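Local coordinates for protein 2,5-dihydroxypyridine 5,6-dioxygenase (Pseudomonas putida KT2440, PDB 7CUP) that catalyses the iron-dependent, oxygen-using ring cleavage of 2,5-dihydroxypyridine between carbons 5 and 6, giving N-formylmaleamate in aerobic nicotinate degradation, at residues K253-D257 / P258-G262; L229-K233 / G234-G238; H14-L18 / S19-E23; A122-P125 / P126-A130; V335-G339 / D340-P344. All coordinates share one frame; numbering follows the deposited sequence.

Contact 1: K253-D257 / P258-G262; sequences KYFND and PEVYG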
loop_
_atom_site.group_PDB
_atom_site.type_symbol
_atom_site.label_atom_id
_atom_site.label_comp_id
_atom_site.label_asym_id
_atom_site.label_seq_id
_atom_site.Cartn_x
_atom_site.Cartn_y
_atom_site.Cartn_z
ATOM N N LYS A 253 -23.984 -13.080 31.643
ATOM C CA LYS A 253 -24.426 -12.112 32.682
ATOM C C LYS A 253 -23.790 -10.741 32.400
ATOM O O LYS A 253 -24.337 -9.735 32.859
ATOM C CB LYS A 253 -24.177 -12.626 34.108
ATOM C CG LYS A 253 -22.730 -12.740 34.563
ATOM C CD LYS A 253 -22.007 -11.410 34.863
ATOM C CE LYS A 253 -20.487 -11.526 34.837
ATOM N NZ LYS A 253 -19.839 -10.558 33.916
ATOM N N TYR A 254 -22.703 -10.695 31.625
ATOM C CA TYR A 254 -21.986 -9.453 31.255
ATOM C C TYR A 254 -22.974 -8.421 30.724
ATOM O O TYR A 254 -22.834 -7.209 30.983
ATOM C CB TYR A 254 -20.934 -9.751 30.188
ATOM C CG TYR A 254 -20.315 -8.549 29.522
ATOM C CD1 TYR A 254 -19.513 -7.683 30.217
ATOM C CD2 TYR A 254 -20.544 -8.287 28.180
ATOM C CE1 TYR A 254 -18.920 -6.591 29.599
ATOM C CE2 TYR A 254 -19.947 -7.220 27.538
ATOM C CZ TYR A 254 -19.138 -6.360 28.253
ATOM O OH TYR A 254 -18.546 -5.308 27.623
ATOM N N PHE A 255 -23.964 -8.884 29.992
ATOM C CA PHE A 255 -24.892 -8.003 29.243
ATOM C C PHE A 255 -25.973 -7.478 30.185
ATOM O O PHE A 255 -26.697 -6.604 29.774
ATOM C CB PHE A 255 -25.503 -8.772 28.072
ATOM C CG PHE A 255 -24.474 -9.142 27.036
ATOM C CD1 PHE A 255 -24.171 -8.270 26.001
ATOM C CD2 PHE A 255 -23.780 -10.340 27.123
ATOM C CE1 PHE A 255 -23.222 -8.615 25.050
ATOM C CE2 PHE A 255 -22.821 -10.675 26.171
ATOM C CZ PHE A 255 -22.531 -9.805 25.146
ATOM N N ASN A 256 -26.061 -8.013 31.399
ATOM C CA ASN A 256 -27.026 -7.575 32.435
ATOM C C ASN A 256 -28.401 -7.374 31.791
ATOM O O ASN A 256 -28.904 -6.240 31.795
ATOM C CB ASN A 256 -26.571 -6.317 33.183
ATOM C CG ASN A 256 -27.484 -6.042 34.364
ATOM O OD1 ASN A 256 -27.849 -4.899 34.630
ATOM N ND2 ASN A 256 -27.887 -7.093 35.061
ATOM N N ASP A 257 -28.966 -8.450 31.252
ATOM C CA ASP A 257 -30.240 -8.428 30.500
ATOM C C ASP A 257 -30.804 -9.837 30.487
ATOM O O ASP A 257 -30.166 -10.750 29.975
ATOM C CB ASP A 257 -30.054 -7.932 29.070
ATOM C CG ASP A 257 -31.353 -7.724 28.300
ATOM O OD1 ASP A 257 -32.437 -8.075 28.837
ATOM O OD2 ASP A 257 -31.265 -7.235 27.141
ATOM N N PRO A 258 -32.008 -10.057 31.058
ATOM C CA PRO A 258 -32.628 -11.384 31.018
ATOM C C PRO A 258 -33.006 -11.880 29.614
ATOM O O PRO A 258 -33.205 -13.058 29.450
ATOM C CB PRO A 258 -33.857 -11.254 31.939
ATOM C CG PRO A 258 -34.091 -9.772 32.113
ATOM C CD PRO A 258 -32.764 -9.084 31.863
ATOM N N GLU A 259 -33.104 -11.005 28.618
ATOM C CA GLU A 259 -33.468 -11.441 27.237
ATOM C C GLU A 259 -32.410 -12.394 26.667
ATOM O O GLU A 259 -32.786 -13.243 25.847
ATOM C CB GLU A 259 -33.617 -10.232 26.328
ATOM C CG GLU A 259 -34.846 -9.405 26.634
ATOM C CD GLU A 259 -35.136 -8.374 25.555
ATOM O OE1 GLU A 259 -36.270 -7.842 25.541
ATOM O OE2 GLU A 259 -34.234 -8.123 24.706
ATOM N N VAL A 260 -31.151 -12.307 27.123
ATOM C CA VAL A 260 -30.001 -13.090 26.550
ATOM C C VAL A 260 -30.337 -14.594 26.610
ATOM O O VAL A 260 -29.905 -15.332 25.697
ATOM C CB VAL A 260 -28.649 -12.765 27.226
ATOM C CG1 VAL A 260 -28.388 -11.273 27.273
ATOM C CG2 VAL A 260 -28.497 -13.320 28.629
ATOM N N TYR A 261 -31.132 -15.034 27.603
ATOM C CA TYR A 261 -31.391 -16.473 27.887
ATOM C C TYR A 261 -32.509 -17.025 26.998
ATOM O O TYR A 261 -32.810 -18.226 27.069
ATOM C CB TYR A 261 -31.664 -16.687 29.383
ATOM C CG TYR A 261 -30.533 -16.211 30.248
ATOM C CD1 TYR A 261 -29.321 -16.885 30.249
ATOM C CD2 TYR A 261 -30.641 -15.049 30.998
ATOM C CE1 TYR A 261 -28.257 -16.435 31.006
ATOM C CE2 TYR A 261 -29.577 -14.566 31.745
ATOM C CZ TYR A 261 -28.379 -15.265 31.748
ATOM O OH TYR A 261 -27.312 -14.800 32.462
ATOM N N GLY A 262 -33.102 -16.205 26.143
ATOM C CA GLY A 262 -34.202 -16.678 25.285
ATOM C C GLY A 262 -33.705 -17.559 24.146
ATOM O O GLY A 262 -32.741 -17.173 23.473
HETATM O O HOH W 1 -33.240 -6.015 25.383
#
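K253, the last residue of helix 243-253, meets the Y261 hydroxyl with its backbone N and CB, K253 CB lying 4.2 Å from Y261 OH, while the rest of the chain leads away toward Q275 of the second subunit, with a weak, long ion pair from NZ to D250. F255 comes next, in the type I turn K253-N256, and its CB makes the nearest approach to V260, with CG1 of the valine at 3.9 Å. At N256 the backbone takes a positive phi, which asparagine tolerates better than most residues. D257 then does most of the work. Its CG stands anti to the backbone N (chi1 -173°), which lets OD1 reach forward to E259 N and accept it at 3.0 Å in a nearly straight bond (170°) arriving from above the carboxylate plane. This is an Asx turn, and it opens the short 3-10 segment 258-261; P258 suits the first place in it, having no N-H to satisfy. With an alanine in place of D257, the N-H of E259 and the T315 hydroxyl, which pairs with OD2, would probably both lose their mate. D257 O adds a weak bond from V260 N at 3.4 Å and has both V260 methyls packed against it. D257 OD2 also accepts a hydrogen bond from a water at 2.9 Å and lies 3.9 Å from E259 OE2, which may raise the proton affinity of one carboxylate.

Contact 2: L229-K233 / G234-G238; sequences LEIEK and GFITG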
loop_
_atom_site.group_PDB
_atom_site.type_symbol
_atom_site.label_atom_id
_atom_site.label_comp_id
_atom_site.label_asym_id
_atom_site.label_seq_id
_atom_site.Cartn_x
_atom_site.Cartn_y
_atom_site.Cartn_z
ATOM N N LEU A 229 -28.006 -27.244 29.711
ATOM C CA LEU A 229 -28.944 -26.092 29.699
ATOM C C LEU A 229 -30.359 -26.603 29.993
ATOM O O LEU A 229 -30.869 -27.473 29.249
ATOM C CB LEU A 229 -28.898 -25.393 28.338
ATOM C CG LEU A 229 -27.501 -25.063 27.829
ATOM C CD1 LEU A 229 -27.558 -24.597 26.391
ATOM C CD2 LEU A 229 -26.875 -24.007 28.706
ATOM N N GLU A 230 -30.946 -26.090 31.068
ATOM C CA GLU A 230 -32.366 -26.338 31.436
ATOM C C GLU A 230 -33.159 -25.156 30.882
ATOM O O GLU A 230 -32.784 -23.984 31.174
ATOM C CB GLU A 230 -32.507 -26.543 32.948
ATOM C CG GLU A 230 -31.910 -27.861 33.421
ATOM C CD GLU A 230 -31.324 -27.853 34.828
ATOM O OE1 GLU A 230 -31.580 -26.886 35.591
ATOM O OE2 GLU A 230 -30.595 -28.820 35.168
ATOM N N ILE A 231 -34.168 -25.469 30.074
ATOM C CA ILE A 231 -35.028 -24.490 29.346
ATOM C C ILE A 231 -36.465 -24.638 29.860
ATOM O O ILE A 231 -36.973 -25.773 29.878
ATOM C CB ILE A 231 -34.920 -24.738 27.830
ATOM C CG1 ILE A 231 -33.491 -24.471 27.340
ATOM C CG2 ILE A 231 -35.939 -23.921 27.055
ATOM C CD1 ILE A 231 -33.049 -25.448 26.280
ATOM N N GLU A 232 -37.091 -23.528 30.245
ATOM C CA GLU A 232 -38.512 -23.489 30.674
ATOM C C GLU A 232 -39.176 -22.301 29.978
ATOM O O GLU A 232 -38.635 -21.159 30.057
ATOM C CB GLU A 232 -38.620 -23.416 32.201
ATOM C CG GLU A 232 -38.113 -24.659 32.918
ATOM C CD GLU A 232 -37.747 -24.407 34.373
ATOM O OE1 GLU A 232 -38.472 -23.640 35.034
ATOM O OE2 GLU A 232 -36.716 -24.941 34.829
ATOM N N LYS A 233 -40.284 -22.576 29.293
ATOM C CA LYS A 233 -41.119 -21.547 28.640
ATOM C C LYS A 233 -40.178 -20.700 27.778
ATOM O O LYS A 233 -40.126 -19.478 27.979
ATOM C CB LYS A 233 -41.846 -20.709 29.695
ATOM C CG LYS A 233 -42.806 -21.469 30.606
ATOM C CD LYS A 233 -43.333 -20.620 31.770
ATOM C CE LYS A 233 -42.302 -20.394 32.864
ATOM N NZ LYS A 233 -42.443 -19.065 33.505
ATOM N N GLY A 234 -39.390 -21.363 26.931
ATOM C CA GLY A 234 -38.570 -20.712 25.887
ATOM C C GLY A 234 -37.322 -20.018 26.404
ATOM O O GLY A 234 -36.664 -19.359 25.576
ATOM N N PHE A 235 -36.985 -20.141 27.690
ATOM C CA PHE A 235 -35.790 -19.502 28.286
ATOM C C PHE A 235 -34.879 -20.535 28.972
ATOM O O PHE A 235 -35.343 -21.497 29.604
ATOM C CB PHE A 235 -36.207 -18.394 29.253
ATOM C CG PHE A 235 -36.648 -17.130 28.570
ATOM C CD1 PHE A 235 -37.901 -17.048 27.985
ATOM C CD2 PHE A 235 -35.795 -16.050 28.460
ATOM C CE1 PHE A 235 -38.305 -15.904 27.320
ATOM C CE2 PHE A 235 -36.216 -14.890 27.830
ATOM C CZ PHE A 235 -37.466 -14.822 27.256
ATOM N N ILE A 236 -33.571 -20.320 28.848
ATOM C CA ILE A 236 -32.533 -21.016 29.653
ATOM C C ILE A 236 -32.669 -20.530 31.098
ATOM O O ILE A 236 -32.516 -19.324 31.354
ATOM C CB ILE A 236 -31.118 -20.769 29.076
ATOM C CG1 ILE A 236 -30.964 -21.354 27.671
ATOM C CG2 ILE A 236 -30.072 -21.323 30.028
ATOM C CD1 ILE A 236 -29.797 -20.769 26.879
ATOM N N THR A 237 -32.956 -21.438 32.025
ATOM C CA THR A 237 -33.098 -21.109 33.469
ATOM C C THR A 237 -31.949 -21.726 34.260
ATOM O O THR A 237 -31.721 -21.284 35.407
ATOM C CB THR A 237 -34.462 -21.562 33.990
ATOM O OG1 THR A 237 -34.504 -22.965 33.717
ATOM C CG2 THR A 237 -35.590 -20.801 33.323
ATOM N N GLY A 238 -31.214 -22.660 33.667
ATOM C CA GLY A 238 -30.057 -23.269 34.332
ATOM C C GLY A 238 -28.933 -23.500 33.346
ATOM O O GLY A 238 -29.229 -24.010 32.277
#
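I231 and I236 both set CG1 beside the backbone N and opposite the carbonyl carbon (chi1 -64° in each), which turns these two branches to meet at 4.0 Å, CG1 to CG1, the side chains crossing at a slant. T237 instead sets OG1 between its backbone N and carbonyl carbon (chi1 58°); there OG1 is 3.2 Å from E230 O and also 3.2 Å from E232 OE2. The main-chain grip falls on E230 O, which accepts T237 N at 2.7 Å and G238 N at 3.2 Å: a classic beta bulge. G238 suits its place, since a CB would collide with the E230 carboxylate. Toward the tip, E232 and F235 exchange two backbone bonds around a type I' turn; both K233 and G234 have positive phi, and glycine suits the second, where a CB would clash with K233 C. The F235 ring brings CD1 edge-on to K233 O at 3.3 Å. Were I231 shortened to an alanine, I236 CG1 would probably lose its neighbour and a gap would open toward L208 and A204. Strand 207-210 pairs beside strand 227-232, and strand 299-303 of another sheet packs through F301 on L229 and T303 on I236.

Contact 3: H14-L18 / S19-E23; sequences HVLKL and SRVDE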
loop_
_atom_site.group_PDB
_atom_site.type_symbol
_atom_site.label_atom_id
_atom_site.label_comp_id
_atom_site.label_asym_id
_atom_site.label_seq_id
_atom_site.Cartn_x
_atom_site.Cartn_y
_atom_site.Cartn_z
ATOM N N HIS A 14 -19.747 -17.288 -11.019
ATOM C CA HIS A 14 -20.631 -18.467 -10.802
ATOM C C HIS A 14 -21.781 -18.110 -9.849
ATOM O O HIS A 14 -22.969 -18.297 -10.219
ATOM C CB HIS A 14 -19.820 -19.673 -10.320
ATOM C CG HIS A 14 -20.676 -20.796 -9.835
ATOM N ND1 HIS A 14 -21.220 -21.724 -10.692
ATOM C CD2 HIS A 14 -21.046 -21.166 -8.592
ATOM C CE1 HIS A 14 -21.913 -22.606 -10.006
ATOM N NE2 HIS A 14 -21.821 -22.289 -8.710
ATOM N N VAL A 15 -21.471 -17.534 -8.693
ATOM C CA VAL A 15 -22.477 -17.250 -7.631
ATOM C C VAL A 15 -23.378 -16.085 -8.078
ATOM O O VAL A 15 -24.568 -16.160 -7.790
ATOM C CB VAL A 15 -21.788 -17.032 -6.267
ATOM C CG1 VAL A 15 -22.794 -16.678 -5.176
ATOM C CG2 VAL A 15 -20.982 -18.284 -5.884
ATOM N N LEU A 16 -22.859 -15.056 -8.752
ATOM C CA LEU A 16 -23.704 -13.939 -9.265
ATOM C C LEU A 16 -24.657 -14.450 -10.377
ATOM O O LEU A 16 -25.810 -14.066 -10.363
ATOM C CB LEU A 16 -22.803 -12.820 -9.773
ATOM C CG LEU A 16 -22.016 -12.050 -8.708
ATOM C CD1 LEU A 16 -21.304 -10.895 -9.384
ATOM C CD2 LEU A 16 -22.880 -11.544 -7.584
ATOM N N LYS A 17 -24.202 -15.354 -11.239
ATOM C CA LYS A 17 -25.063 -16.043 -12.240
ATOM C C LYS A 17 -26.191 -16.811 -11.527
ATOM O O LYS A 17 -27.364 -16.583 -11.865
ATOM C CB LYS A 17 -24.224 -16.951 -13.137
ATOM C CG LYS A 17 -24.206 -16.515 -14.588
ATOM C CD LYS A 17 -23.452 -17.435 -15.525
ATOM C CE LYS A 17 -22.087 -16.879 -15.866
ATOM N NZ LYS A 17 -21.218 -17.893 -16.501
ATOM N N LEU A 18 -25.871 -17.651 -10.548
ATOM C CA LEU A 18 -26.914 -18.378 -9.800
ATOM C C LEU A 18 -27.849 -17.357 -9.154
ATOM O O LEU A 18 -29.034 -17.660 -8.992
ATOM C CB LEU A 18 -26.262 -19.280 -8.751
ATOM C CG LEU A 18 -25.605 -20.540 -9.299
ATOM C CD1 LEU A 18 -24.897 -21.307 -8.185
ATOM C CD2 LEU A 18 -26.636 -21.423 -10.005
ATOM N N SER A 19 -27.327 -16.197 -8.776
ATOM C CA SER A 19 -28.088 -15.078 -8.161
ATOM C C SER A 19 -28.843 -14.246 -9.217
ATOM O O SER A 19 -29.365 -13.178 -8.855
ATOM C CB SER A 19 -27.166 -14.197 -7.324
ATOM O OG SER A 19 -26.710 -14.871 -6.171
ATOM N N ARG A 20 -28.867 -14.676 -10.476
ATOM C CA ARG A 20 -29.647 -14.068 -11.589
ATOM C C ARG A 20 -29.115 -12.675 -11.923
ATOM O O ARG A 20 -29.887 -11.800 -12.380
ATOM C CB ARG A 20 -31.153 -14.126 -11.288
ATOM C CG ARG A 20 -31.697 -15.548 -11.411
ATOM C CD ARG A 20 -33.206 -15.728 -11.517
ATOM N NE ARG A 20 -33.633 -16.729 -10.538
ATOM C CZ ARG A 20 -33.399 -18.051 -10.597
ATOM N NH1 ARG A 20 -32.740 -18.576 -11.618
ATOM N NH2 ARG A 20 -33.832 -18.846 -9.625
ATOM N N VAL A 21 -27.811 -12.468 -11.783
ATOM C CA VAL A 21 -27.180 -11.218 -12.281
ATOM C C VAL A 21 -26.924 -11.389 -13.771
ATOM O O VAL A 21 -26.372 -12.408 -14.161
ATOM C CB VAL A 21 -25.882 -10.911 -11.539
ATOM C CG1 VAL A 21 -25.136 -9.773 -12.179
ATOM C CG2 VAL A 21 -26.153 -10.660 -10.072
ATOM N N ASP A 22 -27.310 -10.402 -14.566
ATOM C CA ASP A 22 -27.036 -10.346 -16.025
ATOM C C ASP A 22 -27.059 -8.877 -16.422
ATOM O O ASP A 22 -27.127 -8.011 -15.530
ATOM C CB ASP A 22 -28.038 -11.197 -16.826
ATOM C CG ASP A 22 -29.484 -10.765 -16.641
ATOM O OD1 ASP A 22 -29.731 -9.563 -16.399
ATOM O OD2 ASP A 22 -30.352 -11.659 -16.664
ATOM N N GLU A 23 -27.066 -8.613 -17.715
ATOM C CA GLU A 23 -26.959 -7.250 -18.278
ATOM C C GLU A 23 -28.180 -6.421 -17.874
ATOM O O GLU A 23 -28.120 -5.231 -18.065
ATOM C CB GLU A 23 -26.776 -7.296 -19.800
ATOM C CG GLU A 23 -28.034 -7.636 -20.576
ATOM C CD GLU A 23 -28.469 -9.095 -20.534
ATOM O OE1 GLU A 23 -27.629 -9.973 -20.202
ATOM O OE2 GLU A 23 -29.652 -9.362 -20.834
#
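S19 doubles its hold on V15 O: S19 N donates at 2.9 Å and S19 OG at 3.0 Å, the two arriving from opposite faces of the carbonyl plane. The hydroxyl reaches back because OG lies beside its own backbone N (chi1 -69°); it also bonds the N-H of A181, so this small buried residue keeps its polar atom satisfied. R20 N bonds K17 O at 2.8 Å, well above the carbonyl plane, and the left-handed conformation of R20 (phi 67°) then turns the chain so that V21 N can reach L16 O at 2.9 Å. The R20 CB leads away from the helix, and NH2 forms a salt bridge with D182, which suits a long charged residue. V21 CG2 rests on L16 CB at 4.0 Å, both side chains also touching L96 of strand 96-99. The two backbone bonds, V21 N to L16 O around R20 N to K17 O, sealed by an apolar touch between L16 and V21, make the Schellman motif that ends helix 5-18.

Contact 4: A122-P125 / P126-A130; sequences AVEP and PEVLA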
loop_
_atom_site.group_PDB
_atom_site.type_symbol
_atom_site.label_atom_id
_atom_site.label_comp_id
_atom_site.label_asym_id
_atom_site.label_seq_id
_atom_site.Cartn_x
_atom_site.Cartn_y
_atom_site.Cartn_z
ATOM N N ALA A 122 -21.106 -12.248 1.848
ATOM C CA ALA A 122 -19.867 -12.935 1.400
ATOM C C ALA A 122 -18.695 -12.362 2.206
ATOM O O ALA A 122 -18.161 -11.330 1.784
ATOM C CB ALA A 122 -19.642 -12.768 -0.097
ATOM N N VAL A 123 -18.363 -12.979 3.346
ATOM C CA VAL A 123 -17.362 -12.398 4.281
ATOM C C VAL A 123 -16.336 -13.462 4.679
ATOM O O VAL A 123 -15.245 -13.056 5.157
ATOM C CB VAL A 123 -18.031 -11.759 5.506
ATOM C CG1 VAL A 123 -18.681 -10.447 5.129
ATOM C CG2 VAL A 123 -19.012 -12.694 6.207
ATOM N N GLU A 124 -16.650 -14.742 4.472
ATOM C CA GLU A 124 -15.718 -15.830 4.847
ATOM C C GLU A 124 -14.530 -15.756 3.904
ATOM O O GLU A 124 -14.623 -15.221 2.794
ATOM C CB GLU A 124 -16.364 -17.218 4.801
ATOM C CG GLU A 124 -17.401 -17.464 5.870
ATOM C CD GLU A 124 -16.940 -17.458 7.317
ATOM O OE1 GLU A 124 -16.872 -18.545 7.893
ATOM O OE2 GLU A 124 -16.781 -16.345 7.893
ATOM N N PRO A 125 -13.366 -16.289 4.337
ATOM C CA PRO A 125 -12.166 -16.299 3.500
ATOM C C PRO A 125 -12.364 -17.010 2.157
ATOM O O PRO A 125 -13.117 -17.981 2.052
ATOM C CB PRO A 125 -11.132 -17.079 4.343
ATOM C CG PRO A 125 -11.665 -17.114 5.758
ATOM C CD PRO A 125 -13.163 -16.940 5.641
ATOM N N PRO A 126 -11.675 -16.574 1.087
ATOM C CA PRO A 126 -11.835 -17.177 -0.242
ATOM C C PRO A 126 -11.738 -18.709 -0.261
ATOM O O PRO A 126 -12.485 -19.335 -0.991
ATOM C CB PRO A 126 -10.666 -16.580 -1.045
ATOM C CG PRO A 126 -10.410 -15.234 -0.383
ATOM C CD PRO A 126 -10.749 -15.425 1.080
ATOM N N GLU A 127 -10.845 -19.301 0.543
ATOM C CA GLU A 127 -10.664 -20.773 0.545
ATOM C C GLU A 127 -11.962 -21.452 1.045
ATOM O O GLU A 127 -12.292 -22.570 0.583
ATOM C CB GLU A 127 -9.434 -21.179 1.365
ATOM C CG GLU A 127 -8.111 -20.678 0.783
ATOM C CD GLU A 127 -7.890 -19.167 0.725
ATOM O OE1 GLU A 127 -8.460 -18.449 1.605
ATOM O OE2 GLU A 127 -7.159 -18.696 -0.218
ATOM N N VAL A 128 -12.634 -20.852 2.016
ATOM C CA VAL A 128 -13.897 -21.382 2.591
ATOM C C VAL A 128 -14.977 -21.184 1.530
ATOM O O VAL A 128 -15.799 -22.111 1.340
ATOM C CB VAL A 128 -14.231 -20.650 3.900
ATOM C CG1 VAL A 128 -15.628 -20.995 4.432
ATOM C CG2 VAL A 128 -13.165 -20.924 4.942
ATOM N N LEU A 129 -14.966 -20.023 0.872
ATOM C CA LEU A 129 -15.917 -19.729 -0.219
ATOM C C LEU A 129 -15.775 -20.796 -1.319
ATOM O O LEU A 129 -16.820 -21.169 -1.899
ATOM C CB LEU A 129 -15.689 -18.325 -0.781
ATOM C CG LEU A 129 -16.013 -17.129 0.116
ATOM C CD1 LEU A 129 -15.856 -15.859 -0.678
ATOM C CD2 LEU A 129 -17.413 -17.214 0.693
ATOM N N ALA A 130 -14.554 -21.263 -1.625
ATOM C CA ALA A 130 -14.303 -22.265 -2.697
ATOM C C ALA A 130 -14.786 -23.638 -2.248
ATOM O O ALA A 130 -15.432 -24.337 -3.055
ATOM C CB ALA A 130 -12.854 -22.321 -3.107
#
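P125 O is the acceptor on which the first turn of helix 126-131 is built: L129 N reaches it at 3.0 Å in a straight bond (167°), nearly along the C=O axis, and V128 N adds a weak, bent one at 2.9 Å. P125 holds the N-cap position. It brings no side-chain acceptor, and the following P126 has no N-H to offer, which suits the start of a helix, where the first amides lack an earlier turn to pair with. P126 O in turn takes A130 N, so the regular pattern is under way at once, and L129 O accepts from W190 NE1. E124 bends at chi2 (-64°), leading its carboxylate off to the backbone entering helix 290-294, where OE2 accepts M288 N and OE1 takes weak bonds from C289 N and M290 N; this buried acid is thus met by main-chain donors. E127 OE2 is satisfied by V3 N near the chain's beginning. Around these bonds the apolar parts close up: E124 CB touches V128 CG1 at 3.9 Å, P125 CD meets V128 CG2 at 4.0 Å, and L129 CG lies 3.6 Å from E124 O. The chain arrives from strand 118-121 of the parallel sheet; helix 5-18 covers the new helix through L8 against P126 and M11 against L129, while N63 of the third subunit packs on E127 and A130.

Contact 5: V335-G339 / D340-P344; sequences VVLAG and DVVAP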
loop_
_atom_site.group_PDB
_atom_site.type_symbol
_atom_site.label_atom_id
_atom_site.label_comp_id
_atom_site.label_asym_id
_atom_site.label_seq_id
_atom_site.Cartn_x
_atom_site.Cartn_y
_atom_site.Cartn_z
ATOM N N VAL A 335 -36.094 -36.342 11.168
ATOM C CA VAL A 335 -35.388 -35.760 9.984
ATOM C C VAL A 335 -33.892 -36.071 10.115
ATOM O O VAL A 335 -33.217 -36.263 9.077
ATOM C CB VAL A 335 -35.675 -34.254 9.809
ATOM C CG1 VAL A 335 -37.065 -34.018 9.229
ATOM C CG2 VAL A 335 -35.489 -33.455 11.091
ATOM N N VAL A 336 -33.407 -36.163 11.353
ATOM C CA VAL A 336 -32.017 -36.583 11.681
ATOM C C VAL A 336 -32.084 -37.673 12.762
ATOM O O VAL A 336 -32.845 -37.503 13.724
ATOM C CB VAL A 336 -31.194 -35.364 12.146
ATOM C CG1 VAL A 336 -29.723 -35.685 12.342
ATOM C CG2 VAL A 336 -31.353 -34.194 11.182
ATOM N N LEU A 337 -31.283 -38.721 12.605
ATOM C CA LEU A 337 -31.026 -39.769 13.635
ATOM C C LEU A 337 -29.519 -39.897 13.846
ATOM O O LEU A 337 -28.838 -40.172 12.846
ATOM C CB LEU A 337 -31.577 -41.114 13.137
ATOM C CG LEU A 337 -33.095 -41.224 13.066
ATOM C CD1 LEU A 337 -33.498 -42.574 12.485
ATOM C CD2 LEU A 337 -33.714 -40.996 14.431
ATOM N N ALA A 338 -29.054 -39.783 15.099
ATOM C CA ALA A 338 -27.633 -39.925 15.506
ATOM C C ALA A 338 -26.750 -39.023 14.630
ATOM O O ALA A 338 -25.704 -39.480 14.172
ATOM C CB ALA A 338 -27.209 -41.371 15.398
ATOM N N GLY A 339 -27.198 -37.789 14.382
ATOM C CA GLY A 339 -26.468 -36.779 13.597
ATOM C C GLY A 339 -26.457 -37.095 12.109
ATOM O O GLY A 339 -25.707 -36.416 11.401
ATOM N N ASP A 340 -27.255 -38.065 11.631
ATOM C CA ASP A 340 -27.392 -38.336 10.172
ATOM C C ASP A 340 -28.778 -37.924 9.653
ATOM O O ASP A 340 -29.797 -38.238 10.306
ATOM C CB ASP A 340 -27.119 -39.783 9.777
ATOM C CG ASP A 340 -27.003 -39.903 8.266
ATOM O OD1 ASP A 340 -27.076 -38.855 7.588
ATOM O OD2 ASP A 340 -26.866 -41.024 7.771
ATOM N N VAL A 341 -28.790 -37.248 8.500
ATOM C CA VAL A 341 -30.026 -36.776 7.811
ATOM C C VAL A 341 -30.731 -37.997 7.208
ATOM O O VAL A 341 -30.104 -38.699 6.407
ATOM C CB VAL A 341 -29.697 -35.731 6.734
ATOM C CG1 VAL A 341 -30.947 -35.336 5.971
ATOM C CG2 VAL A 341 -29.053 -34.494 7.336
ATOM N N VAL A 342 -31.977 -38.246 7.602
ATOM C CA VAL A 342 -32.755 -39.439 7.135
ATOM C C VAL A 342 -33.982 -38.998 6.323
ATOM O O VAL A 342 -34.391 -39.765 5.464
ATOM C CB VAL A 342 -33.141 -40.381 8.295
ATOM C CG1 VAL A 342 -31.913 -41.084 8.848
ATOM C CG2 VAL A 342 -33.910 -39.690 9.408
ATOM N N ALA A 343 -34.530 -37.806 6.542
ATOM C CA ALA A 343 -35.722 -37.343 5.804
ATOM C C ALA A 343 -35.695 -35.828 5.703
ATOM O O ALA A 343 -35.245 -35.184 6.644
ATOM C CB ALA A 343 -36.966 -37.797 6.520
ATOM N N PRO A 344 -36.201 -35.225 4.600
ATOM C CA PRO A 344 -36.664 -35.955 3.429
ATOM C C PRO A 344 -35.544 -36.691 2.702
ATOM O O PRO A 344 -34.383 -36.302 2.794
ATOM C CB PRO A 344 -37.176 -34.898 2.430
ATOM C CG PRO A 344 -37.258 -33.613 3.209
ATOM C CD PRO A 344 -36.364 -33.777 4.423
#
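V335 O takes two backbone donors from the same face of its carbonyl plane, V342 N at 2.8 Å and A343 N at 3.2 Å, a double grip just beyond the end of strand 340-341. On the other flank V335 and V336 both face I328, a classic beta bulge. Nearer the tip, L337 N gives a bond to D340 O at 2.8 Å, in the carbonyl plane, and D340 N returns one to L337 O from above its plane. A type I' turn joins them, with positive phi at both A338 and G339; glycine suits the second. V342 sets CG2 between its backbone N and carbonyl carbon, which lays this methyl 4.0 Å from L337 CG, the two side chains crossing at about a right angle. V336 and V341 share the other face, their CG2 methyls loosely apposed at 4.5 Å, and W268 packs on V336. Chemically, the hairpin is fixed by main-chain bonds, with beta-branched valines adding apolar cover; two N-H groups on one oxygen would probably polarise the V335 carbonyl.

Overall arrangement
In chain order come contacts 3, 4, 2, 1 and 5. Contacts 3 and 4 belong to the part built on the parallel sheet: one ends helix 5-18, the other starts helix 126-131, their centres about 18 Å apart. Contact 2, in the antiparallel sheet with strand 207-210, and contact 1 lie opposite them across the chain's centre, about 13 Å apart between centres, and touch: Y261 O and I236 N probably form a hydrogen bond at 2.9 Å. V260 and I236 are each about 12 Å from the iron, bordering the metal region without supplying ligands. Contact 5, on hairpin 333-337/340-341 edging a five-stranded antiparallel sheet, is about 25 Å from contact 2, centre to centre, away from the iron.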